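Local coordinates for repressor protein (Escherichia phage N15, PDB 6ON0), which binds DNA through a helix-turn-helix and probably acts as a Cro-type transcriptional repressor, at residues B[2-7]-B[29-34]. Residues are numbered along the deposited sequence; the frame is centred on the assembly and turned at random.
Sequences KPEELV and QWLQAG. With nucleotides of chain D; nucleotides of chain C.
Pro3 and Leu6 of helix 3-10 pack against Trp30 and Leu31 near the end of helix 24-33, the recognition helix of this Cro-type helix-turn-helix domain, and the pair illustrates how a DNA-reading helix is backed by the protein core. The two short helical segments run at 137° to one another, their axes 9.5 Å apart.

Apolar packing carries most of the contact. The pyrrolidine ring of Pro3 lies against the last turn of helix 24-33: its CG packs on Trp30 CB at 4.0 Å and also comes close to the backbone there, 3.2 Å from the carbonyl O of Trp30, while its CB meets Leu31 CD2 at 3.6 Å. With CG of Leu31 anti to its carbonyl carbon (chi1 -76°), both methyls reach helix 3-10, CD2 against Pro3 CB and CD1 beside Val7 CG2. Deeper in, Leu6 brings CD2 to the edge of the indole, in the ring plane, 3.6 Å from Trp30 CZ3; Val20 of helix 13-20 touches both side chains.

Polar contacts cluster at the helix ends. Lys2, at the N-cap position, has its backbone N bonded to Glu5 OE1 from above the carboxylate plane, and its bent side chain gives Gly34 O a weak hydrogen bond from NZ at 3.5 Å. Gly34, with positive phi, is the C-prime residue of a Schellman motif that ends the recognition helix.

The same helix meets DNA. Gln29, its chain extended beyond CG, reaches the bases, and NE2 donates to O4 of DT13 of chain D at 2.8 Å. Trp30 joins the protein core to the DNA backbone: one part of its indole edge meets Leu6, while NE1 grips OP2 of DC12 of chain D at 3.0 Å, nearly straight at 167°.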
ATOM      1  N   LYS B   2       6.256   3.339  12.099  1.00 27.76           N
ATOM      2  CA  LYS B   2       5.825   2.785  13.404  1.00 28.78           C
ATOM      3  C   LYS B   2       4.481   3.410  13.761  1.00 26.48           C
ATOM      4  O   LYS B   2       4.174   4.501  13.303  1.00 24.61           O
ATOM      5  CB  LYS B   2       6.892   3.069  14.465  1.00 34.43           C
ATOM      6  CG  LYS B   2       8.230   2.396  14.194  1.00 38.47           C
ATOM      7  CD  LYS B   2       8.471   1.169  15.057  1.00 42.98           C
ATOM      8  CE  LYS B   2       9.207   0.061  14.325  1.00 45.46           C
ATOM      9  NZ  LYS B   2       8.213  -0.814  13.660  1.00 44.88           N
ATOM     10  N   PRO B   3       3.629   2.687  14.514  1.00 26.90           N
ATOM     11  CA  PRO B   3       2.310   3.182  14.917  1.00 26.60           C
ATOM     12  C   PRO B   3       2.403   4.528  15.640  1.00 28.79           C
ATOM     13  O   PRO B   3       1.598   5.409  15.381  1.00 27.89           O
ATOM     14  CB  PRO B   3       1.749   2.118  15.853  1.00 28.83           C
ATOM     15  CG  PRO B   3       2.630   0.903  15.717  1.00 30.41           C
ATOM     16  CD  PRO B   3       3.856   1.296  14.918  1.00 29.14           C
ATOM     17  N   GLU B   4       3.380   4.697  16.533  0.50 32.78           N
ATOM     18  CA  GLU B   4       3.499   5.975  17.282  0.50 36.02           C
ATOM     19  C   GLU B   4       3.782   7.092  16.270  0.50 35.40           C
ATOM     20  O   GLU B   4       3.235   8.187  16.471  0.50 36.09           O
ATOM     21  CB  GLU B   4       4.539   5.924  18.404  0.50 41.43           C
ATOM     22  CG  GLU B   4       4.432   7.113  19.339  0.50 45.44           C
ATOM     23  CD  GLU B   4       3.061   7.363  19.952  0.50 45.66           C
ATOM     24  OE1 GLU B   4       2.471   6.407  20.506  0.50 46.18           O
ATOM     25  OE2 GLU B   4       2.596   8.527  19.905  0.50 46.05           O
ATOM     26  N   GLU B   5       4.568   6.841  15.209  1.00 34.43           N
ATOM     27  CA  GLU B   5       4.840   7.926  14.219  1.00 35.92           C
ATOM     28  C   GLU B   5       3.523   8.284  13.532  1.00 32.89           C
ATOM     29  O   GLU B   5       3.273   9.435  13.304  1.00 33.10           O
ATOM     30  CB  GLU B   5       5.755   7.590  13.043  1.00 38.02           C
ATOM     31  CG  GLU B   5       7.157   7.102  13.340  1.00 43.07           C
ATOM     32  CD  GLU B   5       7.744   6.552  12.028  1.00 44.72           C
ATOM     33  OE1 GLU B   5       8.480   5.522  12.049  1.00 44.82           O
ATOM     34  OE2 GLU B   5       7.367   7.099  10.946  1.00 46.57           O
ATOM     35  N   LEU B   6       2.717   7.294  13.162  1.00 30.17           N
ATOM     36  CA  LEU B   6       1.377   7.558  12.585  1.00 29.06           C
ATOM     37  C   LEU B   6       0.521   8.436  13.524  1.00 31.19           C
ATOM     38  O   LEU B   6      -0.163   9.404  13.062  1.00 32.83           O
ATOM     39  CB  LEU B   6       0.749   6.182  12.347  1.00 27.50           C
ATOM     40  CG  LEU B   6      -0.738   6.228  12.042  1.00 26.55           C
ATOM     41  CD1 LEU B   6      -0.980   6.863  10.679  1.00 27.02           C
ATOM     42  CD2 LEU B   6      -1.328   4.842  12.132  1.00 26.86           C
ATOM     43  N   VAL B   7       0.546   8.144  14.816  1.00 32.45           N
ATOM     44  CA  VAL B   7      -0.276   8.876  15.835  1.00 35.43           C
ATOM     45  C   VAL B   7       0.237  10.318  15.982  1.00 38.71           C
ATOM     46  O   VAL B   7      -0.605  11.248  16.071  1.00 40.26           O
ATOM     47  CB  VAL B   7      -0.320   8.128  17.181  1.00 37.37           C
ATOM     48  CG1 VAL B   7      -1.154   8.882  18.214  1.00 40.63           C
ATOM     49  CG2 VAL B   7      -0.861   6.712  17.019  1.00 35.92           C
ATOM     50  N   GLN B  29      -4.360  -1.694  18.333  1.00 23.02           N
ATOM     51  CA  GLN B  29      -3.786  -3.029  18.028  1.00 23.53           C
ATOM     52  C   GLN B  29      -2.389  -2.861  17.406  1.00 23.20           C
ATOM     53  O   GLN B  29      -1.457  -3.583  17.840  1.00 25.12           O
ATOM     54  CB  GLN B  29      -4.692  -3.755  17.042  1.00 22.75           C
ATOM     55  CG  GLN B  29      -5.960  -4.335  17.640  1.00 24.00           C
ATOM     56  CD  GLN B  29      -6.916  -4.814  16.575  1.00 23.54           C
ATOM     57  OE1 GLN B  29      -6.616  -4.781  15.368  1.00 22.50           O
ATOM     58  NE2 GLN B  29      -8.073  -5.269  17.020  1.00 24.91           N
ATOM     59  N   TRP B  30      -2.210  -1.907  16.489  1.00 21.48           N
ATOM     60  CA  TRP B  30      -0.859  -1.645  15.908  1.00 21.57           C
ATOM     61  C   TRP B  30       0.070  -1.151  17.016  1.00 23.85           C
ATOM     62  O   TRP B  30       1.223  -1.601  17.084  1.00 25.41           O
ATOM     63  CB  TRP B  30      -0.886  -0.635  14.778  1.00 19.68           C
ATOM     64  CG  TRP B  30      -1.834  -1.024  13.691  1.00 18.26           C
ATOM     65  CD1 TRP B  30      -2.330  -2.269  13.410  1.00 18.44           C
ATOM     66  CD2 TRP B  30      -2.422  -0.128  12.743  1.00 17.08           C
ATOM     67  NE1 TRP B  30      -3.176  -2.208  12.335  1.00 17.69           N
ATOM     68  CE2 TRP B  30      -3.279  -0.903  11.924  1.00 16.85           C
ATOM     69  CE3 TRP B  30      -2.321   1.247  12.521  1.00 16.82           C
ATOM     70  CZ2 TRP B  30      -4.052  -0.318  10.916  1.00 16.45           C
ATOM     71  CZ3 TRP B  30      -3.079   1.812  11.510  1.00 16.43           C
ATOM     72  CH2 TRP B  30      -3.926   1.038  10.710  1.00 16.12           C
ATOM     73  N   LEU B  31      -0.406  -0.200  17.811  1.00 29.42           N
ATOM     74  CA  LEU B  31       0.383   0.369  18.926  1.00 32.41           C
ATOM     75  C   LEU B  31       0.770  -0.739  19.891  1.00 34.93           C
ATOM     76  O   LEU B  31       1.927  -0.775  20.275  1.00 36.74           O
ATOM     77  CB  LEU B  31      -0.446   1.443  19.622  1.00 34.06           C
ATOM     78  CG  LEU B  31      -0.548   2.777  18.889  1.00 33.29           C
ATOM     79  CD1 LEU B  31      -1.702   3.614  19.461  1.00 35.22           C
ATOM     80  CD2 LEU B  31       0.757   3.546  19.028  1.00 34.77           C
ATOM     81  N   GLN B  32      -0.152  -1.614  20.264  1.00 36.03           N
ATOM     82  CA  GLN B  32       0.135  -2.689  21.251  1.00 39.27           C
ATOM     83  C   GLN B  32       1.164  -3.660  20.637  1.00 38.76           C
ATOM     84  O   GLN B  32       2.101  -4.049  21.358  1.00 41.48           O
ATOM     85  CB  GLN B  32      -1.175  -3.326  21.716  1.00 40.83           C
ATOM     86  CG  GLN B  32      -2.028  -2.352  22.555  1.00 43.27           C
ATOM     87  CD  GLN B  32      -3.249  -2.942  23.233  1.00 45.85           C
ATOM     88  OE1 GLN B  32      -4.302  -2.283  23.456  1.00 47.54           O
ATOM     89  NE2 GLN B  32      -3.076  -4.181  23.666  1.00 47.93           N
ATOM     90  N   ALA B  33       1.048  -3.992  19.342  1.00 35.91           N
ATOM     91  CA  ALA B  33       1.981  -4.904  18.643  1.00 35.68           C
ATOM     92  C   ALA B  33       3.331  -4.213  18.376  1.00 35.91           C
ATOM     93  O   ALA B  33       4.290  -4.952  18.100  1.00 37.09           O
ATOM     94  CB  ALA B  33       1.368  -5.419  17.360  1.00 33.24           C
ATOM     95  N   GLY B  34       3.403  -2.877  18.406  1.00 35.20           N
ATOM     96  CA  GLY B  34       4.596  -2.102  18.006  1.00 35.52           C
ATOM     97  C   GLY B  34       4.858  -2.176  16.510  1.00 33.13           C
ATOM     98  O   GLY B  34       5.967  -1.881  16.092  1.00 33.56           O
TER
ATOM     99  P    DC D  12      -5.106  -4.070   9.516  1.00 19.41           P
ATOM    100  OP1  DC D  12      -4.014  -3.585   8.625  1.00 19.05           O
ATOM    101  OP2  DC D  12      -4.861  -4.232  10.956  1.00 19.68           O
ATOM    102  O5'  DC D  12      -6.402  -3.188   9.226  1.00 20.19           O
ATOM    103  C5'  DC D  12      -7.522  -3.173  10.142  1.00 21.20           C
ATOM    104  C4'  DC D  12      -8.678  -3.992   9.610  1.00 21.54           C
ATOM    105  O4'  DC D  12      -8.496  -5.361  10.010  1.00 21.39           O
ATOM    106  C3'  DC D  12      -9.978  -3.577  10.295  1.00 22.55           C
ATOM    107  O3'  DC D  12     -10.642  -2.509   9.629  1.00 23.44           O
ATOM    108  C2'  DC D  12     -10.792  -4.853  10.317  1.00 22.99           C
ATOM    109  C1'  DC D  12      -9.737  -5.917  10.452  1.00 22.41           C
ATOM    110  N1   DC D  12      -9.496  -6.606  11.726  1.00 23.07           N
ATOM    111  C2   DC D  12     -10.390  -7.598  12.108  1.00 24.04           C
ATOM    112  O2   DC D  12     -11.437  -7.737  11.460  1.00 24.98           O
ATOM    113  N3   DC D  12     -10.080  -8.410  13.143  1.00 24.54           N
ATOM    114  C4   DC D  12      -8.927  -8.248  13.789  1.00 24.87           C
ATOM    115  N4   DC D  12      -8.650  -9.077  14.794  1.00 25.99           N
ATOM    116  C5   DC D  12      -8.002  -7.222  13.434  1.00 23.81           C
ATOM    117  C6   DC D  12      -8.293  -6.482  12.359  1.00 23.00           C
ATOM    118  P    DT D  13     -11.479  -1.446  10.489  1.00 24.61           P
ATOM    119  OP1  DT D  13     -11.803  -0.304   9.609  1.00 25.03           O
ATOM    120  OP2  DT D  13     -10.774  -1.202  11.752  1.00 24.80           O
ATOM    121  O5'  DT D  13     -12.746  -2.283  10.964  1.00 25.55           O
ATOM    122  C5'  DT D  13     -13.754  -2.639  10.017  1.00 25.88           C
ATOM    123  C4'  DT D  13     -14.797  -3.459  10.717  1.00 27.19           C
ATOM    124  O4'  DT D  13     -14.181  -4.523  11.496  1.00 26.33           O
ATOM    125  C3'  DT D  13     -15.606  -2.599  11.696  1.00 29.07           C
ATOM    126  O3'  DT D  13     -16.991  -2.906  11.519  1.00 31.61           O
ATOM    127  C2'  DT D  13     -15.079  -2.993  13.060  1.00 28.84           C
ATOM    128  C1'  DT D  13     -14.625  -4.428  12.855  1.00 27.68           C
ATOM    129  N1   DT D  13     -13.514  -4.861  13.700  1.00 26.62           N
ATOM    130  C2   DT D  13     -13.685  -5.991  14.456  1.00 27.22           C
ATOM    131  O2   DT D  13     -14.757  -6.558  14.562  1.00 28.65           O
ATOM    132  N3   DT D  13     -12.578  -6.376  15.170  1.00 26.63           N
ATOM    133  C4   DT D  13     -11.336  -5.768  15.171  1.00 25.40           C
ATOM    134  O4   DT D  13     -10.420  -6.253  15.829  1.00 25.35           O
ATOM    135  C5   DT D  13     -11.221  -4.601  14.334  1.00 24.65           C
ATOM    136  C7   DT D  13      -9.938  -3.835  14.321  1.00 23.77           C
ATOM    137  C6   DT D  13     -12.300  -4.215  13.644  1.00 25.32           C
TER
ATOM    138  P    DT C   3      -3.844   0.858  25.681  1.00 37.77           P
ATOM    139  OP1  DT C   3      -2.581   0.747  26.416  1.00 40.44           O
ATOM    140  OP2  DT C   3      -3.905   0.814  24.190  1.00 36.27           O
ATOM    141  O5'  DT C   3      -4.757  -0.321  26.235  1.00 38.69           O
ATOM    142  C5'  DT C   3      -5.114  -0.340  27.621  1.00 39.59           C
ATOM    143  C4'  DT C   3      -5.907  -1.596  27.879  1.00 40.15           C
ATOM    144  O4'  DT C   3      -7.237  -1.397  27.351  1.00 37.97           O
ATOM    145  C3'  DT C   3      -5.365  -2.860  27.201  1.00 40.31           C
ATOM    146  O3'  DT C   3      -5.506  -3.918  28.156  1.00 44.86           O
ATOM    147  C2'  DT C   3      -6.341  -3.115  26.070  1.00 38.05           C
ATOM    148  C1'  DT C   3      -7.630  -2.537  26.613  1.00 36.99           C
ATOM    149  N1   DT C   3      -8.619  -2.082  25.635  1.00 34.44           N
ATOM    150  C2   DT C   3      -9.937  -2.454  25.797  1.00 34.63           C
ATOM    151  O2   DT C   3     -10.314  -3.211  26.672  1.00 36.62           O
ATOM    152  N3   DT C   3     -10.800  -1.920  24.869  1.00 33.28           N
ATOM    153  C4   DT C   3     -10.489  -1.049  23.840  1.00 31.29           C
ATOM    154  O4   DT C   3     -11.366  -0.684  23.064  1.00 29.60           O
ATOM    155  C5   DT C   3      -9.082  -0.724  23.716  1.00 31.05           C
ATOM    156  C7   DT C   3      -8.637   0.163  22.598  1.00 29.55           C
ATOM    157  C6   DT C   3      -8.241  -1.212  24.636  1.00 32.40           C
TER